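Local coordinates for protein citrate lyase (Yersinia pestis, PDB 3QLL) that probably acts as a magnesium-dependent lyase related to the citrate lyase beta subunit CitE, at residues W48-A53 against I71-D76; A105-G110 against Y132-K137; R159-I164 against G185-A190. All coordinates share one frame; numbering follows the deposited sequence.

Interaction 1 (W48-A53 against I71-D76); sequences WLFTPA and IIDLED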
loop_
_atom_site.group_PDB
_atom_site.type_symbol
_atom_site.label_atom_id
_atom_site.label_comp_id
_atom_site.label_asym_id
_atom_site.label_seq_id
_atom_site.Cartn_x
_atom_site.Cartn_y
_atom_site.Cartn_z
ATOM N N TRP A 48 -18.765 -16.198 -8.823
ATOM C CA TRP A 48 -19.196 -15.524 -10.036
ATOM C C TRP A 48 -18.559 -16.175 -11.254
ATOM O O TRP A 48 -17.341 -16.129 -11.421
ATOM C CB TRP A 48 -18.821 -14.035 -9.990
ATOM C CG TRP A 48 -19.560 -13.284 -8.935
ATOM C CD1 TRP A 48 -19.508 -13.504 -7.583
ATOM C CD2 TRP A 48 -20.425 -12.165 -9.122
ATOM N NE1 TRP A 48 -20.298 -12.611 -6.926
ATOM C CE2 TRP A 48 -20.863 -11.759 -7.836
ATOM C CE3 TRP A 48 -20.857 -11.448 -10.243
ATOM C CZ2 TRP A 48 -21.740 -10.685 -7.641
ATOM C CZ3 TRP A 48 -21.735 -10.383 -10.054
ATOM C CH2 TRP A 48 -22.164 -10.007 -8.763
ATOM N N LEU A 49 -19.371 -16.769 -12.110
ATOM C CA LEU A 49 -18.846 -17.533 -13.248
ATOM C C LEU A 49 -18.993 -16.774 -14.545
ATOM O O LEU A 49 -20.119 -16.478 -14.971
ATOM C CB LEU A 49 -19.541 -18.874 -13.361
ATOM C CG LEU A 49 -19.073 -19.796 -14.484
ATOM C CD1 LEU A 49 -17.580 -20.247 -14.444
ATOM C CD2 LEU A 49 -20.014 -20.984 -14.456
ATOM N N PHE A 50 -17.857 -16.517 -15.194
ATOM C CA PHE A 50 -17.838 -15.911 -16.525
ATOM C C PHE A 50 -18.131 -16.993 -17.553
ATOM O O PHE A 50 -17.437 -17.991 -17.607
ATOM C CB PHE A 50 -16.475 -15.271 -16.840
ATOM C CG PHE A 50 -16.203 -13.988 -16.124
ATOM C CD1 PHE A 50 -16.789 -12.798 -16.549
ATOM C CD2 PHE A 50 -15.326 -13.952 -15.035
ATOM C CE1 PHE A 50 -16.523 -11.608 -15.897
ATOM C CE2 PHE A 50 -15.049 -12.751 -14.382
ATOM C CZ PHE A 50 -15.653 -11.583 -14.813
ATOM N N THR A 51 -19.165 -16.792 -18.358
ATOM C CA THR A 51 -19.327 -17.608 -19.551
ATOM C C THR A 51 -19.603 -16.727 -20.777
ATOM O O THR A 51 -20.470 -15.841 -20.750
ATOM C CB THR A 51 -20.484 -18.646 -19.378
ATOM O OG1 THR A 51 -21.676 -17.991 -18.918
ATOM C CG2 THR A 51 -20.092 -19.685 -18.352
ATOM N N PRO A 52 -18.860 -16.983 -21.861
ATOM C CA PRO A 52 -18.972 -16.229 -23.110
ATOM C C PRO A 52 -20.366 -16.383 -23.668
ATOM O O PRO A 52 -20.968 -17.448 -23.497
ATOM C CB PRO A 52 -17.935 -16.881 -24.023
ATOM C CG PRO A 52 -17.692 -18.233 -23.425
ATOM C CD PRO A 52 -17.847 -18.044 -21.947
ATOM N N ALA A 53 -20.878 -15.355 -24.326
ATOM C CA ALA A 53 -22.233 -15.428 -24.830
ATOM C C ALA A 53 -22.288 -16.574 -25.817
ATOM O O ALA A 53 -23.255 -17.324 -25.822
ATOM C CB ALA A 53 -22.660 -14.120 -25.465
ATOM N N ILE A 71 -22.135 -14.857 -15.092
ATOM C CA ILE A 71 -21.843 -13.662 -15.858
ATOM C C ILE A 71 -21.749 -13.938 -17.359
ATOM O O ILE A 71 -20.758 -14.499 -17.848
ATOM C CB ILE A 71 -20.544 -13.013 -15.416
ATOM C CG1 ILE A 71 -20.484 -12.930 -13.890
ATOM C CG2 ILE A 71 -20.397 -11.636 -16.064
ATOM C CD1 ILE A 71 -19.184 -12.321 -13.407
ATOM N N ILE A 72 -22.764 -13.496 -18.090
ATOM C CA ILE A 72 -22.682 -13.566 -19.526
ATOM C C ILE A 72 -21.687 -12.547 -20.014
ATOM O O ILE A 72 -21.835 -11.344 -19.745
ATOM C CB ILE A 72 -24.054 -13.301 -20.168
ATOM C CG1 ILE A 72 -25.128 -14.191 -19.556
ATOM C CG2 ILE A 72 -23.972 -13.430 -21.697
ATOM C CD1 ILE A 72 -26.501 -13.784 -19.959
ATOM N N ASP A 73 -20.687 -13.025 -20.741
ATOM C CA ASP A 73 -19.553 -12.185 -21.075
ATOM C C ASP A 73 -19.556 -11.798 -22.543
ATOM O O ASP A 73 -19.502 -12.660 -23.412
ATOM C CB ASP A 73 -18.243 -12.886 -20.682
ATOM C CG ASP A 73 -17.030 -11.992 -20.833
ATOM O OD1 ASP A 73 -17.143 -10.748 -20.648
ATOM O OD2 ASP A 73 -15.938 -12.563 -21.019
ATOM N N LEU A 74 -19.517 -10.490 -22.793
ATOM C CA LEU A 74 -19.399 -9.954 -24.142
ATOM C C LEU A 74 -17.980 -9.524 -24.476
ATOM O O LEU A 74 -17.718 -9.099 -25.596
ATOM C CB LEU A 74 -20.336 -8.770 -24.332
ATOM C CG LEU A 74 -21.833 -9.038 -24.200
ATOM C CD1 LEU A 74 -22.591 -7.715 -24.302
ATOM C CD2 LEU A 74 -22.321 -10.107 -25.230
ATOM N N GLU A 75 -17.071 -9.587 -23.508
ATOM C CA GLU A 75 -15.761 -8.967 -23.690
ATOM C C GLU A 75 -14.678 -9.961 -24.121
ATOM O O GLU A 75 -14.725 -10.492 -25.220
ATOM C CB GLU A 75 -15.292 -8.220 -22.447
ATOM C CG GLU A 75 -14.197 -7.222 -22.774
ATOM C CD GLU A 75 -13.566 -6.671 -21.534
ATOM O OE1 GLU A 75 -13.893 -7.217 -20.467
ATOM O OE2 GLU A 75 -12.779 -5.691 -21.611
ATOM N N ASP A 76 -13.732 -10.237 -23.220
ATOM C CA ASP A 76 -12.432 -10.813 -23.597
ATOM C C ASP A 76 -12.513 -12.256 -24.055
ATOM O O ASP A 76 -11.632 -12.733 -24.758
ATOM C CB ASP A 76 -11.387 -10.645 -22.476
ATOM C CG ASP A 76 -10.615 -9.320 -22.578
ATOM O OD1 ASP A 76 -10.566 -8.742 -23.686
ATOM O OD2 ASP A 76 -10.070 -8.845 -21.552
#

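Interaction 2 (A105-G110 against Y132-K137); sequences ALRING and YLVLPK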
loop_
_atom_site.group_PDB
_atom_site.type_symbol
_atom_site.label_atom_id
_atom_site.label_comp_id
_atom_site.label_asym_id
_atom_site.label_seq_id
_atom_site.Cartn_x
_atom_site.Cartn_y
_atom_site.Cartn_z
ATOM N N ALA A 105 -25.730 -11.848 -14.390
ATOM C CA ALA A 105 -24.862 -10.688 -14.596
ATOM C C ALA A 105 -24.513 -10.566 -16.064
ATOM O O ALA A 105 -24.514 -11.565 -16.793
ATOM C CB ALA A 105 -23.582 -10.798 -13.742
ATOM N N LEU A 106 -24.281 -9.345 -16.523
ATOM C CA LEU A 106 -23.803 -9.161 -17.892
ATOM C C LEU A 106 -22.568 -8.261 -17.915
ATOM O O LEU A 106 -22.652 -7.091 -17.614
ATOM C CB LEU A 106 -24.904 -8.544 -18.761
ATOM C CG LEU A 106 -24.551 -8.194 -20.209
ATOM C CD1 LEU A 106 -24.287 -9.418 -21.119
ATOM C CD2 LEU A 106 -25.646 -7.318 -20.812
ATOM N N ARG A 107 -21.436 -8.797 -18.342
ATOM C CA ARG A 107 -20.297 -7.952 -18.596
ATOM C C ARG A 107 -20.279 -7.471 -20.037
ATOM O O ARG A 107 -20.043 -8.251 -20.990
ATOM C CB ARG A 107 -18.994 -8.667 -18.282
ATOM C CG ARG A 107 -17.810 -7.793 -18.652
ATOM C CD ARG A 107 -16.524 -8.320 -18.068
ATOM N NE ARG A 107 -15.990 -9.431 -18.860
ATOM C CZ ARG A 107 -14.805 -9.990 -18.636
ATOM N NH1 ARG A 107 -14.062 -9.611 -17.605
ATOM N NH2 ARG A 107 -14.402 -10.989 -19.390
ATOM N N ILE A 108 -20.511 -6.174 -20.202
ATOM C CA ILE A 108 -20.439 -5.565 -21.525
ATOM C C ILE A 108 -19.012 -5.208 -21.813
ATOM O O ILE A 108 -18.144 -5.295 -20.951
ATOM C CB ILE A 108 -21.302 -4.309 -21.610
ATOM C CG1 ILE A 108 -20.824 -3.275 -20.591
ATOM C CG2 ILE A 108 -22.748 -4.648 -21.330
ATOM C CD1 ILE A 108 -21.589 -1.988 -20.622
ATOM N N ASN A 109 -18.765 -4.795 -23.036
ATOM C CA ASN A 109 -17.458 -4.293 -23.387
ATOM C C ASN A 109 -17.202 -2.886 -22.813
ATOM O O ASN A 109 -18.120 -2.199 -22.326
ATOM C CB ASN A 109 -17.295 -4.295 -24.898
ATOM C CG ASN A 109 -17.311 -5.717 -25.473
ATOM O OD1 ASN A 109 -16.253 -6.338 -25.605
ATOM N ND2 ASN A 109 -18.506 -6.225 -25.833
ATOM N N GLY A 110 -15.937 -2.485 -22.790
ATOM C CA GLY A 110 -15.602 -1.197 -22.202
ATOM C C GLY A 110 -16.330 -0.010 -22.835
ATOM O O GLY A 110 -16.642 -0.004 -24.035
ATOM N N TYR A 132 -27.183 -7.595 -12.731
ATOM C CA TYR A 132 -25.889 -6.983 -12.533
ATOM C C TYR A 132 -25.296 -6.625 -13.862
ATOM O O TYR A 132 -25.195 -7.465 -14.746
ATOM C CB TYR A 132 -24.934 -7.914 -11.787
ATOM C CG TYR A 132 -25.345 -8.214 -10.382
ATOM C CD1 TYR A 132 -25.248 -7.249 -9.380
ATOM C CD2 TYR A 132 -25.877 -9.454 -10.055
ATOM C CE1 TYR A 132 -25.633 -7.537 -8.087
ATOM C CE2 TYR A 132 -26.275 -9.754 -8.769
ATOM C CZ TYR A 132 -26.152 -8.793 -7.788
ATOM O OH TYR A 132 -26.543 -9.109 -6.511
ATOM N N LEU A 133 -24.916 -5.367 -14.018
ATOM C CA LEU A 133 -24.188 -4.940 -15.180
ATOM C C LEU A 133 -22.720 -4.825 -14.794
ATOM O O LEU A 133 -22.361 -4.018 -13.955
ATOM C CB LEU A 133 -24.706 -3.591 -15.675
ATOM C CG LEU A 133 -24.082 -3.289 -17.038
ATOM C CD1 LEU A 133 -24.371 -4.444 -18.001
ATOM C CD2 LEU A 133 -24.528 -1.968 -17.603
ATOM N N VAL A 134 -21.871 -5.647 -15.390
ATOM C CA VAL A 134 -20.457 -5.689 -15.037
ATOM C C VAL A 134 -19.648 -4.862 -16.040
ATOM O O VAL A 134 -19.656 -5.132 -17.228
ATOM C CB VAL A 134 -19.916 -7.156 -14.976
ATOM C CG1 VAL A 134 -18.464 -7.202 -14.537
ATOM C CG2 VAL A 134 -20.775 -7.987 -14.041
ATOM N N LEU A 135 -19.013 -3.803 -15.552
ATOM C CA LEU A 135 -18.281 -2.885 -16.409
ATOM C C LEU A 135 -16.766 -3.092 -16.301
ATOM O O LEU A 135 -16.188 -2.854 -15.231
ATOM C CB LEU A 135 -18.634 -1.445 -16.051
ATOM C CG LEU A 135 -17.902 -0.429 -16.927
ATOM C CD1 LEU A 135 -18.481 -0.519 -18.350
ATOM C CD2 LEU A 135 -17.966 0.999 -16.329
ATOM N N PRO A 136 -16.111 -3.506 -17.402
ATOM C CA PRO A 136 -14.657 -3.705 -17.435
ATOM C C PRO A 136 -13.917 -2.395 -17.402
ATOM O O PRO A 136 -14.462 -1.348 -17.800
ATOM C CB PRO A 136 -14.414 -4.378 -18.805
ATOM C CG PRO A 136 -15.508 -3.956 -19.613
ATOM C CD PRO A 136 -16.714 -3.799 -18.708
ATOM N N LYS A 137 -12.681 -2.466 -16.932
ATOM C CA LYS A 137 -11.802 -1.317 -16.928
ATOM C C LYS A 137 -12.454 -0.068 -16.313
ATOM O O LYS A 137 -12.377 1.020 -16.877
ATOM C CB LYS A 137 -11.305 -1.029 -18.350
ATOM C CG LYS A 137 -9.836 -0.687 -18.407
ATOM C CD LYS A 137 -9.396 -0.199 -19.789
ATOM C CE LYS A 137 -7.892 0.094 -19.822
ATOM N NZ LYS A 137 -7.024 -1.063 -19.401
#

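Interaction 3 (R159-I164 against G185-A190); sequences RLIGII and GLIFGA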
loop_
_atom_site.group_PDB
_atom_site.type_symbol
_atom_site.label_atom_id
_atom_site.label_comp_id
_atom_site.label_asym_id
_atom_site.label_seq_id
_atom_site.Cartn_x
_atom_site.Cartn_y
_atom_site.Cartn_z
ATOM N N ARG A 159 -28.288 -3.305 -10.784
ATOM C CA ARG A 159 -27.156 -2.882 -9.990
ATOM C C ARG A 159 -25.861 -3.050 -10.761
ATOM O O ARG A 159 -25.818 -3.817 -11.737
ATOM C CB ARG A 159 -27.124 -3.630 -8.653
ATOM C CG ARG A 159 -28.273 -3.237 -7.744
ATOM C CD ARG A 159 -28.120 -3.897 -6.386
ATOM N NE ARG A 159 -27.022 -3.319 -5.602
ATOM C CZ ARG A 159 -27.147 -2.262 -4.813
ATOM N NH1 ARG A 159 -28.320 -1.643 -4.738
ATOM N NH2 ARG A 159 -26.096 -1.802 -4.126
ATOM N N LEU A 160 -24.828 -2.311 -10.338
ATOM C CA LEU A 160 -23.565 -2.284 -11.053
ATOM C C LEU A 160 -22.469 -3.048 -10.351
ATOM O O LEU A 160 -22.445 -3.145 -9.134
ATOM C CB LEU A 160 -23.097 -0.839 -11.283
ATOM C CG LEU A 160 -24.104 0.083 -11.943
ATOM C CD1 LEU A 160 -23.501 1.467 -12.172
ATOM C CD2 LEU A 160 -24.549 -0.560 -13.245
ATOM N N ILE A 161 -21.579 -3.625 -11.137
ATOM C CA ILE A 161 -20.333 -4.168 -10.635
ATOM C C ILE A 161 -19.188 -3.585 -11.466
ATOM O O ILE A 161 -19.170 -3.740 -12.692
ATOM C CB ILE A 161 -20.286 -5.724 -10.762
ATOM C CG1 ILE A 161 -21.452 -6.371 -10.016
ATOM C CG2 ILE A 161 -18.956 -6.255 -10.252
ATOM C CD1 ILE A 161 -21.399 -6.234 -8.519
ATOM N N GLY A 162 -18.217 -2.947 -10.815
ATOM C CA GLY A 162 -17.071 -2.403 -11.527
ATOM C C GLY A 162 -15.887 -3.366 -11.454
ATOM O O GLY A 162 -15.772 -4.136 -10.492
ATOM N N ILE A 163 -15.074 -3.418 -12.505
ATOM C CA ILE A 163 -13.838 -4.207 -12.462
ATOM C C ILE A 163 -12.642 -3.264 -12.337
ATOM O O ILE A 163 -12.425 -2.403 -13.199
ATOM C CB ILE A 163 -13.655 -5.094 -13.701
ATOM C CG1 ILE A 163 -14.833 -6.048 -13.855
ATOM C CG2 ILE A 163 -12.322 -5.860 -13.640
ATOM C CD1 ILE A 163 -14.681 -6.969 -15.042
ATOM N N ILE A 164 -11.835 -3.479 -11.303
ATOM C CA ILE A 164 -10.611 -2.745 -11.121
ATOM C C ILE A 164 -9.467 -3.586 -11.706
ATOM O O ILE A 164 -9.030 -4.552 -11.110
ATOM C CB ILE A 164 -10.382 -2.445 -9.631
ATOM C CG1 ILE A 164 -11.618 -1.737 -9.065
ATOM C CG2 ILE A 164 -9.206 -1.527 -9.369
ATOM C CD1 ILE A 164 -11.819 -0.303 -9.574
ATOM N N GLY A 185 -20.633 -3.999 -5.716
ATOM C CA GLY A 185 -19.424 -4.774 -5.536
ATOM C C GLY A 185 -18.389 -4.457 -6.603
ATOM O O GLY A 185 -18.694 -3.897 -7.663
ATOM N N LEU A 186 -17.141 -4.794 -6.301
ATOM C CA LEU A 186 -16.047 -4.632 -7.244
ATOM C C LEU A 186 -15.281 -5.968 -7.425
ATOM O O LEU A 186 -14.913 -6.628 -6.447
ATOM C CB LEU A 186 -15.099 -3.547 -6.761
ATOM C CG LEU A 186 -15.642 -2.117 -6.760
ATOM C CD1 LEU A 186 -14.632 -1.177 -6.107
ATOM C CD2 LEU A 186 -15.967 -1.648 -8.219
ATOM N N ILE A 187 -14.984 -6.304 -8.667
ATOM C CA ILE A 187 -14.175 -7.446 -8.993
ATOM C C ILE A 187 -12.718 -6.978 -9.246
ATOM O O ILE A 187 -12.491 -5.902 -9.801
ATOM C CB ILE A 187 -14.717 -8.186 -10.258
ATOM C CG1 ILE A 187 -16.134 -8.700 -10.006
ATOM C CG2 ILE A 187 -13.816 -9.333 -10.655
ATOM C CD1 ILE A 187 -16.845 -9.163 -11.246
ATOM N N PHE A 188 -11.741 -7.721 -8.725
ATOM C CA PHE A 188 -10.331 -7.462 -9.021
ATOM C C PHE A 188 -9.978 -8.101 -10.333
ATOM O O PHE A 188 -10.282 -9.279 -10.571
ATOM C CB PHE A 188 -9.447 -8.054 -7.941
ATOM C CG PHE A 188 -7.974 -7.724 -8.083
ATOM C CD1 PHE A 188 -7.545 -6.405 -8.190
ATOM C CD2 PHE A 188 -7.017 -8.737 -8.059
ATOM C CE1 PHE A 188 -6.186 -6.092 -8.288
ATOM C CE2 PHE A 188 -5.645 -8.431 -8.161
ATOM C CZ PHE A 188 -5.232 -7.111 -8.275
ATOM N N GLY A 189 -9.321 -7.362 -11.210
ATOM C CA GLY A 189 -8.880 -7.997 -12.451
ATOM C C GLY A 189 -7.367 -8.219 -12.411
ATOM O O GLY A 189 -6.606 -7.406 -12.972
ATOM N N ALA A 190 -6.933 -9.306 -11.764
ATOM C CA ALA A 190 -5.496 -9.569 -11.533
ATOM C C ALA A 190 -4.676 -9.629 -12.834
ATOM O O ALA A 190 -3.624 -8.987 -12.924
ATOM C CB ALA A 190 -5.294 -10.859 -10.703
#

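Interaction 1 (W48-A53 against I71-D76)
Phe50 and Ile71 form the tight part of this contact, on the face of the sheet they share with Asp73. Their side chains run next to each other in the same direction, and Ile71 CD1 sits over one face of the Phe50 ring, 3.9 Å from its centroid and displaced toward the rim, a CH-pi contact. The extended end of Ile71 (chi2 178°) also carries CD1 to the edge of the Trp48 indole, near its plane, 3.7 Å from Trp48 CE3. One methyl thus touches two rings in different ways. The backbones are zipped in parallel: Ile71 N gives a bond to Leu49 O (2.6 Å), Thr51 N to Ile71 O, Asp73 N to Thr51 O (2.8 Å) and, from just past the end of its strand, Ala53 N to Asp73 O (3.2 Å). Asp73 OD1 takes Glu75 N from above the carboxylate plane, closing an Asx turn, and the salt bridge from Arg107, while OD2 is bonded to Ser77 OG, so both oxygens of this buried acid are engaged. The Thr51 and Ile72 side is looser: Thr51 is partly exposed, and beyond the strand ends Ala53 CB meets Ile72 CG2 and Leu74 CD2 only at 4.0 Å, under helix 83-91. Neighbouring parallel strands with side chains packed inside, a helix outside and polar groups at the C-terminal ends are typical of a (beta/alpha)8, or TIM, barrel.

Interaction 2 (A105-G110 against Y132-K137)
Strands 104-107 and 132-135 are the two strands of a beta-alpha-beta unit whose crossover is helix 114-125, and in it Ala105 pairs with Tyr132, Leu106 with Leu133 and Arg107 with Val134. Leu106 N points almost straight down the carbonyl of Tyr132, 2.7 Å from Tyr132 O, whereas Val134 N reaches Leu106 O at 2.8 Å from above the carbonyl plane. Past the strand the ladder frays: Ile108 N to Val134 O is long and weak, and Arg107 CA, 3.2 Å from the same Val134 O, adds a CH...O contact. On the inner face Ala105 CB abuts Tyr132 CB and also touches Val134 CG2. With CG anti to the backbone N (chi1 176°), the stem of Arg107 passes over Val134 O, at 3.5 Å from CG, and on toward Pro136 CD. On the outer face Leu133 CD1 rests on Leu106 O (3.2 Å) and meets Ile108 CG2 at 3.7 Å, the two side chains crossing at about a right angle. Pro136 turns CD and CG onto Ile108 O, 3.1 Å from CD. No side-chain polar group takes part between the two segments; carbons pack on carbons and on backbone carbonyl oxygens, which probably steadies the stem of Arg107, a predicted substrate ligand, while its NE is salt-bridged to Asp73 on the adjoining strand 69-73.

Interaction 3 (R159-I164 against G185-A190)
Backbone hydrogen bonds join Gly162 and Ile164 to Gly185, Ile187 and Gly189 of the parallel neighbour. Ile187 N meets Gly162 O and Ile164 N meets Ile187 O, each at 2.9 Å and with the donor close to the line of the carbonyl, while Gly162 N to Gly185 O, at the start of the ladder, is weak. At its far end Gly189 N approaches Ile164 O at 2.8 Å from above the carbonyl plane. Weaker CA-H...O contacts fill the gaps between these bonds, among them Leu186 CA to Gly162 O and Ile163 CA to Ile187 O. These are the fifth and sixth strands of a (beta/alpha)8 barrel, and both lead into its C-terminal rim: Gly189 is the N-cap residue of helix 190-197, which carries Asp192, and Ile164 is followed by Glu165, both predicted magnesium ligands. Apolar packing takes both faces. Inside the barrel Ile161 CG2 touches Ile187 CD1 at 3.7 Å, the two side chains crossing at about a right angle; Ile163 and Ile187 instead run side by side. CG2 of Ile161, anti to its own N, also lies 3.5 Å from Gly185 O. Toward the helices, Leu186 CD2 packs directly on the backbone of Gly162, 3.6 Å from its CA and 3.4 Å from its O, and CD1 reaches Ile164 CG1. Helices 173-177 and 203-220 cover Leu186 from outside.

All three interactions belong to one closed, eight-stranded parallel barrel and follow one another along the chain. Interaction 1 joins its first and second strands, interaction 2 the third and fourth, interaction 3 the fifth and sixth. The centres of interactions 1 and 2 lie about 9 Å apart, as do those of interactions 2 and 3; interactions 1 and 3 are about 13 Å apart, centre to centre. The intervening seams are probably closed by backbone hydrogen bonds, such as Ile72 N to Ala105 O and Leu133 N to Arg159 O. Inside the barrel, Trp48 packs on Ile161, and Arg107 on Ile163. The strands and the segments that follow them place the predicted substrate and magnesium ligands at the C-terminal mouth.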